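Local coordinates for protein nicotinate phosphoribosyltransferase (Saccharomyces cerevisiae, PDB 1VLP) that catalyses the ATP-dependent synthesis of nicotinate ribonucleotide from nicotinate and phosphoribosyl diphosphate, the first step from nicotinic acid to NAD, at residues A[332-338]-A[358-364]; A[180-185]-A[217-222]; A[65-69]-A[112-116]. All blocks are in the same frame, centred on the assembly; numbering follows the deposited sequence. Where two conformers were deposited one is given.

Contact 1: residues A[332-338]-A[358-364]; sequences FSKIICY and GMLATFG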
loop_
_atom_site.group_PDB
_atom_site.type_symbol
_atom_site.label_atom_id
_atom_site.label_comp_id
_atom_site.label_asym_id
_atom_site.label_seq_id
_atom_site.Cartn_x
_atom_site.Cartn_y
_atom_site.Cartn_z
ATOM N N PHE A 332 -8.645 24.069 -8.099
ATOM C CA PHE A 332 -9.400 22.850 -8.353
ATOM C C PHE A 332 -8.995 22.133 -9.691
ATOM O O PHE A 332 -9.778 21.353 -10.243
ATOM C CB PHE A 332 -10.933 23.094 -8.216
ATOM C CG PHE A 332 -11.329 23.668 -6.892
ATOM C CD1 PHE A 332 -11.195 22.900 -5.729
ATOM C CD2 PHE A 332 -11.773 24.990 -6.783
ATOM C CE1 PHE A 332 -11.547 23.437 -4.491
ATOM C CE2 PHE A 332 -12.117 25.525 -5.558
ATOM C CZ PHE A 332 -11.995 24.771 -4.411
ATOM N N SER A 333 -7.766 22.400 -10.145
ATOM C CA SER A 333 -7.141 21.754 -11.310
ATOM C C SER A 333 -6.586 20.341 -10.929
ATOM O O SER A 333 -6.543 19.412 -11.769
ATOM C CB SER A 333 -5.944 22.603 -11.781
ATOM O OG SER A 333 -6.347 23.837 -12.336
ATOM N N LYS A 334 -6.160 20.214 -9.672
ATOM C CA LYS A 334 -5.402 19.031 -9.187
ATOM C C LYS A 334 -5.947 18.432 -7.853
ATOM O O LYS A 334 -6.676 19.106 -7.080
ATOM C CB LYS A 334 -3.917 19.415 -9.069
ATOM C CG LYS A 334 -3.297 19.914 -10.403
ATOM C CD LYS A 334 -3.154 18.802 -11.412
ATOM C CE LYS A 334 -2.438 19.274 -12.684
ATOM N NZ LYS A 334 -2.324 18.162 -13.687
ATOM N N ILE A 335 -5.580 17.176 -7.626
ATOM C CA ILE A 335 -6.073 16.334 -6.559
ATOM C C ILE A 335 -4.986 16.186 -5.495
ATOM O O ILE A 335 -3.818 16.016 -5.825
ATOM C CB ILE A 335 -6.435 14.869 -7.099
ATOM C CG1 ILE A 335 -7.607 14.984 -8.056
ATOM C CG2 ILE A 335 -6.757 13.919 -5.955
ATOM C CD1 ILE A 335 -7.826 13.738 -8.937
ATOM N N ILE A 336 -5.380 16.237 -4.214
ATOM C CA ILE A 336 -4.633 15.637 -3.141
ATOM C C ILE A 336 -5.377 14.406 -2.635
ATOM O O ILE A 336 -6.554 14.453 -2.310
ATOM C CB ILE A 336 -4.370 16.583 -1.914
ATOM C CG1 ILE A 336 -3.650 17.850 -2.345
ATOM C CG2 ILE A 336 -3.591 15.847 -0.848
ATOM C CD1 ILE A 336 -3.403 18.814 -1.253
ATOM N N CYS A 337 -4.670 13.295 -2.636
ATOM C CA CYS A 337 -5.192 12.050 -2.068
ATOM C C CYS A 337 -4.529 11.824 -0.691
ATOM O O CYS A 337 -3.326 11.661 -0.598
ATOM C CB CYS A 337 -4.856 10.899 -2.983
ATOM S SG CYS A 337 -5.471 9.349 -2.263
ATOM N N TYR A 338 -5.332 11.893 0.355
ATOM C CA TYR A 338 -4.906 11.717 1.719
ATOM C C TYR A 338 -5.021 10.226 2.060
ATOM O O TYR A 338 -6.101 9.629 1.910
ATOM C CB TYR A 338 -5.822 12.501 2.643
ATOM C CG TYR A 338 -5.853 13.992 2.373
ATOM C CD1 TYR A 338 -4.962 14.854 2.956
ATOM C CD2 TYR A 338 -6.787 14.528 1.503
ATOM C CE1 TYR A 338 -5.019 16.208 2.705
ATOM C CE2 TYR A 338 -6.837 15.887 1.215
ATOM C CZ TYR A 338 -5.940 16.730 1.830
ATOM O OH TYR A 338 -6.030 18.064 1.538
ATOM N N GLY A 358 -8.271 25.317 -2.405
ATOM C CA GLY A 358 -8.442 25.130 -3.840
ATOM C C GLY A 358 -7.962 23.849 -4.443
ATOM O O GLY A 358 -7.445 23.852 -5.560
HETATM N N MSE A 359 -8.105 22.759 -3.700
HETATM C CA MSE A 359 -7.649 21.445 -4.135
HETATM C C MSE A 359 -8.844 20.525 -4.136
HETATM O O MSE A 359 -9.711 20.636 -3.262
HETATM C CB MSE A 359 -6.573 20.878 -3.193
HETATM C CG MSE A 359 -5.333 21.737 -3.109
HETATM SE SE MSE A 359 -4.301 21.835 -4.812
HETATM C CE MSE A 359 -3.928 19.987 -5.047
ATOM N N LEU A 360 -8.862 19.614 -5.120
ATOM C CA LEU A 360 -9.751 18.470 -5.090
ATOM C C LEU A 360 -9.132 17.451 -4.132
ATOM O O LEU A 360 -7.891 17.430 -3.954
ATOM C CB LEU A 360 -9.943 17.863 -6.466
ATOM C CG LEU A 360 -10.440 18.818 -7.555
ATOM C CD1 LEU A 360 -10.342 18.187 -8.933
ATOM C CD2 LEU A 360 -11.845 19.218 -7.297
ATOM N N ALA A 361 -9.997 16.722 -3.437
ATOM C CA ALA A 361 -9.597 15.794 -2.378
ATOM C C ALA A 361 -10.130 14.407 -2.697
ATOM O O ALA A 361 -11.267 14.232 -3.123
ATOM C CB ALA A 361 -10.085 16.201 -1.006
ATOM N N THR A 362 -9.259 13.448 -2.500
ATOM C CA THR A 362 -9.674 12.021 -2.445
ATOM C C THR A 362 -8.980 11.411 -1.238
ATOM O O THR A 362 -8.035 12.007 -0.655
ATOM C CB THR A 362 -9.356 11.253 -3.721
ATOM O OG1 THR A 362 -7.937 11.181 -3.912
ATOM C CG2 THR A 362 -10.053 11.890 -4.897
ATOM N N PHE A 363 -9.407 10.193 -0.885
ATOM C CA PHE A 363 -9.003 9.528 0.347
ATOM C C PHE A 363 -8.798 8.040 0.120
ATOM O O PHE A 363 -9.595 7.416 -0.585
ATOM C CB PHE A 363 -10.083 9.749 1.435
ATOM C CG PHE A 363 -10.278 11.194 1.772
ATOM C CD1 PHE A 363 -9.451 11.820 2.676
ATOM C CD2 PHE A 363 -11.164 11.969 1.039
ATOM C CE1 PHE A 363 -9.555 13.168 2.900
ATOM C CE2 PHE A 363 -11.278 13.342 1.278
ATOM C CZ PHE A 363 -10.463 13.920 2.227
ATOM N N GLY A 364 -7.722 7.493 0.677
ATOM C CA GLY A 364 -7.527 6.037 0.790
ATOM C C GLY A 364 -7.674 5.682 2.261
ATOM O O GLY A 364 -6.883 6.144 3.093
HETATM O O HOH W 1 -5.744 22.628 -7.876
#
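Five backbone bonds, from Leu360 N to Lys334 O through to Gly364 N to Tyr338 O, pair strands 335-338 and 360-364 in parallel, 24° between their N-to-C directions. Phe332 N bonds Gly358 O at 2.8 Å from above the carbonyl plane, and a water links Lys334 N to the same oxygen. Gly358 ends helix 344-356 as the C-prime residue of a Schellman motif; its CA lies over one face of the Phe332 ring, a CH-pi contact 3.8 Å from the centroid.

Selenomethionine Met359, kinked at chi2 and chi3, folds its CE back to 3.5 Å from Ile336 CG1, a tight fit. Tyr338 and Phe363 run alongside each other, their ring planes 18° apart but offset with little overlap; Tyr338 CD2 meets Phe363 CE1 at 3.4 Å. Ala361 CB sits at the Tyr338 ring edge, and the phenol OH bonds Thr316 OG1. A serine in place of Tyr338 would probably leave Phe363 and Ala361 without this apolar neighbour and Thr316 without its phenol partner. On the face of Ile335, Leu360, Cys337 and Thr362, Ile335 CG1 meets Leu360 CB at 4.0 Å, and Thr362 OG1 lies against Cys337 CB. Tyr338, Ala361 and Phe363 pack under helix 344-356, Ile336 and Met359 under helix 312-326. Backbone bonds thus fix the register of a beta-alpha-beta unit in the type II phosphoribosyltransferase barrel, with Cys337 close to Arg306, which probably binds nicotinate.

Contact 2: residues A[180-185]-A[217-222]; sequences FDNGIR and RNKSLL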
loop_
_atom_site.group_PDB
_atom_site.type_symbol
_atom_site.label_atom_id
_atom_site.label_comp_id
_atom_site.label_asym_id
_atom_site.label_seq_id
_atom_site.Cartn_x
_atom_site.Cartn_y
_atom_site.Cartn_z
ATOM N N PHE A 180 -20.266 9.415 2.252
ATOM C CA PHE A 180 -21.095 9.798 1.122
ATOM C C PHE A 180 -21.947 11.039 1.431
ATOM O O PHE A 180 -22.051 11.937 0.606
ATOM C CB PHE A 180 -21.986 8.649 0.709
ATOM C CG PHE A 180 -21.275 7.438 0.165
ATOM C CD1 PHE A 180 -20.093 7.514 -0.593
ATOM C CD2 PHE A 180 -21.827 6.203 0.401
ATOM C CE1 PHE A 180 -19.532 6.367 -1.089
ATOM C CE2 PHE A 180 -21.246 5.078 -0.066
ATOM C CZ PHE A 180 -20.118 5.153 -0.812
ATOM N N ASP A 181 -22.498 11.134 2.642
ATOM C CA ASP A 181 -23.230 12.369 3.034
ATOM C C ASP A 181 -22.414 13.633 3.012
ATOM O O ASP A 181 -22.950 14.715 2.862
ATOM C CB ASP A 181 -23.760 12.276 4.437
ATOM C CG ASP A 181 -24.745 11.203 4.605
ATOM O OD1 ASP A 181 -25.328 10.725 3.606
ATOM O OD2 ASP A 181 -24.927 10.830 5.768
ATOM N N ASN A 182 -21.112 13.491 3.211
ATOM C CA ASN A 182 -20.179 14.599 3.148
ATOM C C ASN A 182 -19.508 14.759 1.786
ATOM O O ASN A 182 -18.569 15.549 1.618
ATOM C CB ASN A 182 -19.157 14.395 4.266
ATOM C CG ASN A 182 -19.719 14.788 5.618
ATOM O OD1 ASN A 182 -19.618 15.937 6.010
ATOM N ND2 ASN A 182 -20.318 13.840 6.328
ATOM N N GLY A 183 -20.026 14.035 0.783
ATOM C CA GLY A 183 -19.492 14.099 -0.569
ATOM C C GLY A 183 -18.044 13.687 -0.719
ATOM O O GLY A 183 -17.361 14.159 -1.615
ATOM N N ILE A 184 -17.596 12.785 0.142
ATOM C CA ILE A 184 -16.225 12.349 0.197
ATOM C C ILE A 184 -15.960 11.262 -0.874
ATOM O O ILE A 184 -16.659 10.272 -0.894
ATOM C CB ILE A 184 -15.834 11.800 1.582
ATOM C CG1 ILE A 184 -16.111 12.806 2.724
ATOM C CG2 ILE A 184 -14.414 11.346 1.574
ATOM C CD1 ILE A 184 -15.420 14.071 2.677
ATOM N N ARG A 185 -14.953 11.484 -1.728
ATOM C CA ARG A 185 -14.538 10.511 -2.745
ATOM C C ARG A 185 -13.405 9.684 -2.095
ATOM O O ARG A 185 -12.336 10.209 -1.739
ATOM C CB ARG A 185 -14.056 11.193 -4.051
ATOM C CG ARG A 185 -15.101 11.978 -4.750
ATOM C CD ARG A 185 -14.624 12.352 -6.139
ATOM N NE ARG A 185 -15.352 11.623 -7.164
ATOM C CZ ARG A 185 -14.861 11.289 -8.356
ATOM N NH1 ARG A 185 -13.604 11.597 -8.701
ATOM N NH2 ARG A 185 -15.630 10.619 -9.208
ATOM N N ARG A 217 -26.275 8.959 -6.271
ATOM C CA ARG A 217 -25.337 9.859 -5.620
ATOM C C ARG A 217 -24.007 9.210 -5.256
ATOM O O ARG A 217 -22.938 9.792 -5.483
ATOM C CB ARG A 217 -25.956 10.441 -4.353
ATOM C CG ARG A 217 -25.050 11.480 -3.687
ATOM C CD ARG A 217 -25.605 11.896 -2.381
ATOM N NE ARG A 217 -25.370 10.880 -1.386
ATOM C CZ ARG A 217 -25.531 11.082 -0.084
ATOM N NH1 ARG A 217 -25.899 12.286 0.349
ATOM N NH2 ARG A 217 -25.271 10.112 0.760
ATOM N N ASN A 218 -24.082 7.975 -4.782
ATOM C CA ASN A 218 -22.962 7.333 -4.065
ATOM C C ASN A 218 -21.978 6.623 -4.988
ATOM O O ASN A 218 -20.797 6.517 -4.679
ATOM C CB ASN A 218 -23.491 6.366 -3.032
ATOM C CG ASN A 218 -24.272 7.057 -1.928
ATOM O OD1 ASN A 218 -24.198 8.297 -1.799
ATOM N ND2 ASN A 218 -24.980 6.284 -1.110
ATOM N N LYS A 219 -22.461 6.135 -6.141
ATOM C CA LYS A 219 -21.566 5.387 -7.044
ATOM C C LYS A 219 -20.343 6.149 -7.431
ATOM O O LYS A 219 -19.259 5.569 -7.453
ATOM C CB LYS A 219 -22.309 4.901 -8.302
ATOM C CG LYS A 219 -23.109 3.688 -7.982
ATOM C CD LYS A 219 -23.751 3.109 -9.267
ATOM C CE LYS A 219 -24.656 1.895 -9.010
ATOM N NZ LYS A 219 -24.344 1.182 -7.714
ATOM N N SER A 220 -20.506 7.439 -7.728
ATOM C CA SER A 220 -19.387 8.269 -8.133
ATOM C C SER A 220 -18.492 8.736 -6.975
ATOM O O SER A 220 -17.421 9.302 -7.212
ATOM C CB SER A 220 -19.848 9.476 -8.960
ATOM O OG SER A 220 -20.615 10.381 -8.209
ATOM N N LEU A 221 -18.943 8.563 -5.741
ATOM C CA LEU A 221 -18.121 8.902 -4.583
ATOM C C LEU A 221 -17.167 7.744 -4.191
ATOM O O LEU A 221 -16.080 7.973 -3.663
ATOM C CB LEU A 221 -19.038 9.283 -3.401
ATOM C CG LEU A 221 -19.986 10.469 -3.672
ATOM C CD1 LEU A 221 -20.862 10.752 -2.496
ATOM C CD2 LEU A 221 -19.240 11.730 -4.064
ATOM N N LEU A 222 -17.615 6.510 -4.390
ATOM C CA LEU A 222 -16.766 5.356 -4.150
ATOM C C LEU A 222 -15.850 5.196 -5.392
ATOM O O LEU A 222 -16.297 4.852 -6.499
ATOM C CB LEU A 222 -17.596 4.099 -3.896
ATOM C CG LEU A 222 -16.719 2.864 -3.765
ATOM C CD1 LEU A 222 -15.818 2.961 -2.500
ATOM C CD2 LEU A 222 -17.506 1.620 -3.742
HETATM O O HOH W 2 -25.674 14.483 2.736
#
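Phe180 and Asn218 approach with CA atoms 6.0 Å apart where the end of helix 168-181 meets helix 215-218, and the segments draw closer toward Arg185 and Leu221, whose CA atoms are 4.3 Å apart. The CB of Phe180 is directed toward 217-222, and its ring is stacked by the Asn218 side chain: Asn218 CB stands over the ring centre, 3.9 Å from the centroid in a CH-pi contact, and the amide plane is turned only 19° from the ring. The Leu221 and Phe180 side chains run past each other in opposite senses, which brings Leu221 CB to 3.5 Å from Phe180 CD1, while Leu222 CB approaches Phe180 CE1.

Helix 168-181 closes in a Schellman motif, with Gly183 at positive phi as the C-prime residue, Gly183 N bonded to Phe180 O and Ile184 N to Leu179 O. The turn leads into strand 186-188, neighbour of strand 222-225 in the parallel sheet of the type II phosphoribosyltransferase fold.

Arg217 reaches over this helix end. With CG anti to the backbone N (chi1 -176°) and a bend at chi3, its guanidinium lies with one face over Phe180 O. NH2 makes a nearly straight salt bridge to Asp181 OD1, 2.9 Å and 170°, entering at the anti lone pair and in the guanidinium plane. NE bonds Asn218 OD1 at 2.9 Å, also close to that plane, so partners at two points of its edge fix the rotation of the group; Asn218 ND2 is held in turn by Ala210 O. At the far end Arg185 NH2 bonds Ser220 O at 3.0 Å, with NE adding a weak second bond to that oxygen. Ile184 O, buried against Leu221 CB, has no polar partner in the model.

Contact 3: residues A[65-69]-A[112-116]; sequences LKEQF and QISFT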
loop_
_atom_site.group_PDB
_atom_site.type_symbol
_atom_site.label_atom_id
_atom_site.label_comp_id
_atom_site.label_asym_id
_atom_site.label_seq_id
_atom_site.Cartn_x
_atom_site.Cartn_y
_atom_site.Cartn_z
ATOM N N LEU A 65 1.760 -20.288 9.168
ATOM C CA LEU A 65 2.424 -19.347 8.272
ATOM C C LEU A 65 3.368 -20.039 7.321
ATOM O O LEU A 65 3.419 -19.706 6.139
ATOM C CB LEU A 65 3.149 -18.245 9.066
ATOM C CG LEU A 65 2.186 -17.148 9.592
ATOM C CD1 LEU A 65 2.976 -16.274 10.619
ATOM C CD2 LEU A 65 1.609 -16.320 8.517
ATOM N N LYS A 66 4.163 -20.964 7.823
ATOM C CA LYS A 66 5.115 -21.670 6.976
ATOM C C LYS A 66 4.354 -22.349 5.805
ATOM O O LYS A 66 4.753 -22.247 4.635
ATOM C CB LYS A 66 5.881 -22.711 7.820
ATOM C CG LYS A 66 6.809 -23.538 7.081
ATOM C CD LYS A 66 7.735 -24.337 8.013
ATOM C CE LYS A 66 8.485 -25.421 7.220
ATOM N NZ LYS A 66 9.223 -24.861 6.071
ATOM N N GLU A 67 3.242 -23.001 6.146
ATOM C CA GLU A 67 2.389 -23.622 5.139
ATOM C C GLU A 67 1.817 -22.623 4.123
ATOM O O GLU A 67 1.925 -22.810 2.911
ATOM C CB GLU A 67 1.312 -24.460 5.824
ATOM C CG GLU A 67 0.462 -25.264 4.883
ATOM C CD GLU A 67 -0.289 -26.336 5.648
ATOM O OE1 GLU A 67 -1.270 -25.988 6.329
ATOM O OE2 GLU A 67 0.110 -27.520 5.601
ATOM N N GLN A 68 1.214 -21.552 4.621
ATOM C CA GLN A 68 0.589 -20.521 3.814
ATOM C C GLN A 68 1.588 -19.820 2.867
ATOM O O GLN A 68 1.293 -19.556 1.706
ATOM C CB GLN A 68 -0.180 -19.534 4.707
ATOM C CG GLN A 68 -1.388 -20.130 5.393
ATOM C CD GLN A 68 -2.540 -20.450 4.478
ATOM O OE1 GLN A 68 -2.790 -19.736 3.528
ATOM N NE2 GLN A 68 -3.259 -21.507 4.784
ATOM N N PHE A 69 2.794 -19.558 3.371
ATOM C CA PHE A 69 3.811 -18.969 2.538
ATOM C C PHE A 69 4.144 -19.913 1.397
ATOM O O PHE A 69 4.342 -19.461 0.265
ATOM C CB PHE A 69 5.089 -18.651 3.313
ATOM C CG PHE A 69 4.968 -17.551 4.358
ATOM C CD1 PHE A 69 3.830 -16.745 4.505
ATOM C CD2 PHE A 69 6.025 -17.336 5.233
ATOM C CE1 PHE A 69 3.783 -15.723 5.455
ATOM C CE2 PHE A 69 5.970 -16.341 6.198
ATOM C CZ PHE A 69 4.842 -15.548 6.321
ATOM N N GLN A 112 13.027 -17.203 -2.324
ATOM C CA GLN A 112 12.921 -15.773 -2.000
ATOM C C GLN A 112 12.684 -15.449 -0.523
ATOM O O GLN A 112 13.154 -14.413 -0.059
ATOM C CB GLN A 112 11.809 -15.114 -2.794
ATOM C CG GLN A 112 12.283 -14.277 -3.958
ATOM C CD GLN A 112 13.012 -15.097 -5.005
ATOM O OE1 GLN A 112 14.241 -15.163 -4.987
ATOM N NE2 GLN A 112 12.261 -15.710 -5.932
ATOM N N ILE A 113 11.899 -16.271 0.182
ATOM C CA ILE A 113 11.567 -15.984 1.598
ATOM C C ILE A 113 12.500 -16.727 2.523
ATOM O O ILE A 113 12.663 -17.960 2.396
ATOM C CB ILE A 113 10.110 -16.380 1.952
ATOM C CG1 ILE A 113 9.136 -15.731 0.985
ATOM C CG2 ILE A 113 9.792 -16.024 3.372
ATOM C CD1 ILE A 113 7.662 -16.163 1.215
ATOM N N SER A 114 13.116 -15.979 3.428
ATOM C CA SER A 114 13.836 -16.549 4.526
ATOM C C SER A 114 13.032 -16.234 5.767
ATOM O O SER A 114 13.013 -15.121 6.178
ATOM C CB SER A 114 15.207 -15.893 4.663
ATOM O OG SER A 114 15.865 -16.342 5.844
ATOM N N PHE A 115 12.348 -17.244 6.303
ATOM C CA PHE A 115 11.447 -17.111 7.464
ATOM C C PHE A 115 11.943 -18.010 8.589
ATOM O O PHE A 115 12.026 -19.252 8.455
ATOM C CB PHE A 115 10.032 -17.488 7.011
ATOM C CG PHE A 115 9.017 -17.565 8.100
ATOM C CD1 PHE A 115 9.053 -16.712 9.226
ATOM C CD2 PHE A 115 7.989 -18.505 8.012
ATOM C CE1 PHE A 115 8.052 -16.769 10.190
ATOM C CE2 PHE A 115 6.997 -18.581 8.990
ATOM C CZ PHE A 115 7.031 -17.723 10.090
ATOM N N THR A 116 12.398 -17.358 9.652
ATOM C CA THR A 116 12.797 -17.999 10.881
ATOM C C THR A 116 11.981 -17.374 12.031
ATOM O O THR A 116 11.297 -16.340 11.895
ATOM C CB THR A 116 14.326 -17.828 11.127
ATOM O OG1 THR A 116 14.661 -16.445 11.152
ATOM C CG2 THR A 116 15.111 -18.476 10.024
#
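Helix 65-69 and strand 113-116 run almost antiparallel, 171° between their directions, with axes 10.6 Å apart, so the space between them is bridged by side chains. Lys66 and Phe115 are nearest at one end, with CA atoms 7.8 Å apart, and Phe69 and Ile113 at the other.

Phe115 carries most of the contact. Its CB is directed at the helix, and a chi1 of 173° swings the ring opposite its own amide nitrogen, where it receives Phe69 CE2 over one face, off toward the rim, at 3.5 Å from Phe115 CD2. The two side chains cross at about a right angle, and the rings form an oblique pair, planes 57° apart and centroids 5.0 Å from each other. Leu65 CB touches Phe115 CE2 at 3.9 Å, and Lys66 N lies at the ring's edge, near its plane. Ile113 adds the tip of its longer branch, CD1, to Phe69 CB at 4.1 Å.

This is helix-on-sheet packing of the N-terminal domain. Around the apolar seam, helix 144-159 packs on Phe69 through Leu147 and Leu150 and on Leu65 through Ala154. Strand 126-134, the antiparallel partner of strand 113-120, adds Ile131 beside Ile113 and Phe115, and Leu129 beside Leu65.

Overall arrangement
From the N terminus, contact 3 comes first: it closes a loop of 42 residues, just over half of it helical, and lays helix 59-71 on an outermost strand of the antiparallel sheet. Contact 2 closes a 31-residue loop, tying the end of helix 168-181 to the turn after helix 215-218, just ahead of strand 222-225. Contact 1 closes a 19-residue loop around helix 344-356. The three follow in series, neither nesting nor crossing. Contacts 1 and 2 touch, Phe363 CD2 to Ile184 CG2 at 3.4 Å, where strands 186-188 and 360-365 lie side by side in the parallel sheet. Contact 3 stands apart in the N-terminal domain, its centre about 40 Å from that of contact 2.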